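Phosphogluconate dehydrogenase NAD-binding putative C-terminal domain-containing protein (Sinorhizobium meliloti, PDB 4EZB) is of unknown function but has a Rossmann-type N-terminal fold and is probably an oxidoreductase. Local coordinates at residues 26-32 and 49-55. Numbering follows the deposited sequence.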
loop_
_atom_site.group_PDB
_atom_site.type_symbol
_atom_site.label_atom_id
_atom_site.label_comp_id
_atom_site.label_asym_id
_atom_site.label_seq_id
_atom_site.Cartn_x
_atom_site.Cartn_y
_atom_site.Cartn_z
ATOM N N THR A 26 4.003 9.121 -43.731
ATOM C CA THR A 26 4.465 7.727 -43.808
ATOM C C THR A 26 5.003 7.184 -42.474
ATOM O O THR A 26 5.878 7.783 -41.855
ATOM C CB THR A 26 5.502 7.531 -44.915
ATOM O OG1 THR A 26 4.904 7.877 -46.167
ATOM C CG2 THR A 26 5.981 6.060 -44.965
ATOM N N ILE A 27 4.447 6.052 -42.054
ATOM C CA ILE A 27 4.819 5.363 -40.823
ATOM C C ILE A 27 5.512 4.045 -41.144
ATOM O O ILE A 27 4.996 3.269 -41.953
ATOM C CB ILE A 27 3.573 5.071 -39.966
ATOM C CG1 ILE A 27 2.820 6.379 -39.673
ATOM C CG2 ILE A 27 3.950 4.343 -38.681
ATOM C CD1 ILE A 27 1.355 6.196 -39.327
ATOM N N ALA A 28 6.670 3.801 -40.516
ATOM C CA ALA A 28 7.348 2.506 -40.617
ATOM C C ALA A 28 7.410 1.815 -39.273
ATOM O O ALA A 28 7.896 2.384 -38.318
ATOM C CB ALA A 28 8.754 2.664 -41.191
ATOM N N PHE A 29 6.900 0.592 -39.196
ATOM C CA PHE A 29 7.063 -0.224 -37.992
ATOM C C PHE A 29 8.434 -0.890 -38.028
ATOM O O PHE A 29 8.922 -1.272 -39.095
ATOM C CB PHE A 29 5.982 -1.290 -37.903
ATOM C CG PHE A 29 4.586 -0.740 -37.765
ATOM C CD1 PHE A 29 3.849 -0.385 -38.888
ATOM C CD2 PHE A 29 3.995 -0.601 -36.514
ATOM C CE1 PHE A 29 2.555 0.125 -38.762
ATOM C CE2 PHE A 29 2.703 -0.097 -36.377
ATOM C CZ PHE A 29 1.983 0.264 -37.506
ATOM N N ILE A 30 9.079 -0.992 -36.872
ATOM C CA ILE A 30 10.190 -1.920 -36.735
ATOM C C ILE A 30 9.729 -2.988 -35.776
ATOM O O ILE A 30 9.451 -2.712 -34.612
ATOM C CB ILE A 30 11.516 -1.280 -36.292
ATOM C CG1 ILE A 30 11.996 -0.316 -37.376
ATOM C CG2 ILE A 30 12.556 -2.395 -36.076
ATOM C CD1 ILE A 30 13.224 0.503 -37.036
ATOM N N GLY A 31 9.624 -4.202 -36.301
ATOM C CA GLY A 31 8.928 -5.287 -35.634
ATOM C C GLY A 31 7.568 -5.360 -36.293
ATOM O O GLY A 31 6.889 -4.343 -36.427
ATOM N N PHE A 32 7.195 -6.551 -36.750
ATOM C CA PHE A 32 5.858 -6.793 -37.257
ATOM C C PHE A 32 5.204 -7.998 -36.575
ATOM O O PHE A 32 4.765 -8.945 -37.228
ATOM C CB PHE A 32 5.843 -6.922 -38.783
ATOM C CG PHE A 32 4.520 -6.547 -39.397
ATOM C CD1 PHE A 32 3.886 -5.355 -39.043
ATOM C CD2 PHE A 32 3.900 -7.380 -40.328
ATOM C CE1 PHE A 32 2.667 -4.998 -39.599
ATOM C CE2 PHE A 32 2.677 -7.027 -40.888
ATOM C CZ PHE A 32 2.058 -5.837 -40.518
ATOM N N ALA A 49 -2.474 6.437 -43.580
ATOM C CA ALA A 49 -1.090 6.760 -43.875
ATOM C C ALA A 49 -0.473 5.640 -44.702
ATOM O O ALA A 49 -0.879 4.482 -44.571
ATOM C CB ALA A 49 -0.317 6.954 -42.579
ATOM N N ARG A 50 0.477 5.986 -45.572
ATOM C CA ARG A 50 1.355 4.983 -46.158
ATOM C C ARG A 50 2.046 4.217 -45.018
ATOM O O ARG A 50 2.829 4.793 -44.256
ATOM C CB ARG A 50 2.404 5.637 -47.065
ATOM C CG ARG A 50 2.088 5.588 -48.554
ATOM C CD ARG A 50 1.114 6.682 -48.970
ATOM N NE ARG A 50 0.797 6.637 -50.399
ATOM C CZ ARG A 50 0.080 7.556 -51.044
ATOM N NH1 ARG A 50 -0.404 8.609 -50.395
ATOM N NH2 ARG A 50 -0.154 7.426 -52.343
ATOM N N LEU A 51 1.721 2.933 -44.883
ATOM C CA LEU A 51 2.339 2.070 -43.892
ATOM C C LEU A 51 3.475 1.269 -44.508
ATOM O O LEU A 51 3.457 0.983 -45.702
ATOM C CB LEU A 51 1.291 1.139 -43.263
ATOM C CG LEU A 51 0.102 1.779 -42.512
ATOM C CD1 LEU A 51 -0.877 0.748 -41.967
ATOM C CD2 LEU A 51 0.582 2.668 -41.366
ATOM N N ALA A 52 4.473 0.933 -43.691
ATOM C CA ALA A 52 5.562 0.006 -44.052
ATOM C C ALA A 52 6.005 -0.708 -42.788
ATOM O O ALA A 52 5.670 -0.278 -41.679
ATOM C CB ALA A 52 6.737 0.735 -44.692
ATOM N N ALA A 53 6.729 -1.811 -42.942
ATOM C CA ALA A 53 7.269 -2.503 -41.783
ATOM C C ALA A 53 8.591 -3.198 -42.106
ATOM O O ALA A 53 8.701 -3.897 -43.126
ATOM C CB ALA A 53 6.267 -3.498 -41.238
ATOM N N TYR A 54 9.600 -2.984 -41.257
ATOM C CA TYR A 54 10.792 -3.819 -41.308
ATOM C C TYR A 54 10.708 -4.906 -40.231
ATOM O O TYR A 54 10.371 -4.636 -39.064
ATOM C CB TYR A 54 12.113 -3.042 -41.229
ATOM C CG TYR A 54 13.300 -3.984 -41.094
ATOM C CD1 TYR A 54 13.793 -4.696 -42.197
ATOM C CD2 TYR A 54 13.889 -4.216 -39.849
ATOM C CE1 TYR A 54 14.858 -5.583 -42.060
ATOM C CE2 TYR A 54 14.947 -5.100 -39.705
ATOM C CZ TYR A 54 15.426 -5.772 -40.805
ATOM O OH TYR A 54 16.475 -6.634 -40.632
ATOM N N ASP A 55 10.981 -6.137 -40.652
ATOM C CA ASP A 55 11.042 -7.283 -39.756
ATOM C C ASP A 55 12.139 -8.204 -40.302
ATOM O O ASP A 55 12.307 -8.324 -41.516
ATOM C CB ASP A 55 9.682 -7.989 -39.711
ATOM C CG ASP A 55 9.526 -8.913 -38.520
ATOM O OD1 ASP A 55 8.614 -8.656 -37.712
ATOM O OD2 ASP A 55 10.273 -9.910 -38.392
#
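Phe-29 and Ala-53 stand side by side on one face of the sheet, on parallel strands 26-30 and 50-54, the two strands of a beta-alpha-beta unit connected by helix 34-44. From Phe-29 CB, 4.0 Å from Ala-53 CB, the chain turns with CG anti to the carbonyl carbon (chi1 -64°), which tilts the ring back toward the start of the strands, its CD1-CE1 edge toward 50-54. CG passes Ala-52 O; CD1 comes within 3.3 Å of that same oxygen, which lies in the ring plane at its edge; CE1, next to the tip, meets Leu-51 CD2 obliquely. The side chain also touches Ala-36, Ile-39 and Ala-40 of helix 34-44 and Leu-92 of strand 90-93. Ala-52 O is thus shared, since it also accepts Phe-29 N at 2.9 Å, the donor tilted 33° from the carbonyl plane.

The backbone ladder runs from Ile-27 N on Arg-50 O to Gly-31 N on Tyr-54 O. Beside its start, Leu-51 CD2 lies 4.1 Å from Ile-27 CB, and Ile-27 CD1 reaches Ala-49 CB. Past its end Asp-55 takes over: OD1 accepts Phe-32 N at 2.7 Å on the anti side of the carboxylate, while OD2 forms a salt bridge with Arg-57. Phe-32 CD1 packs 3.7 Å from Ala-53 CB. Gly-31, whose positive phi suits glycine, is consistent with the start of a Rossmann-type GxGxxA turn. Held through both oxygens, the carboxylate would favour its charged form and tie down the turn after strand 26-30.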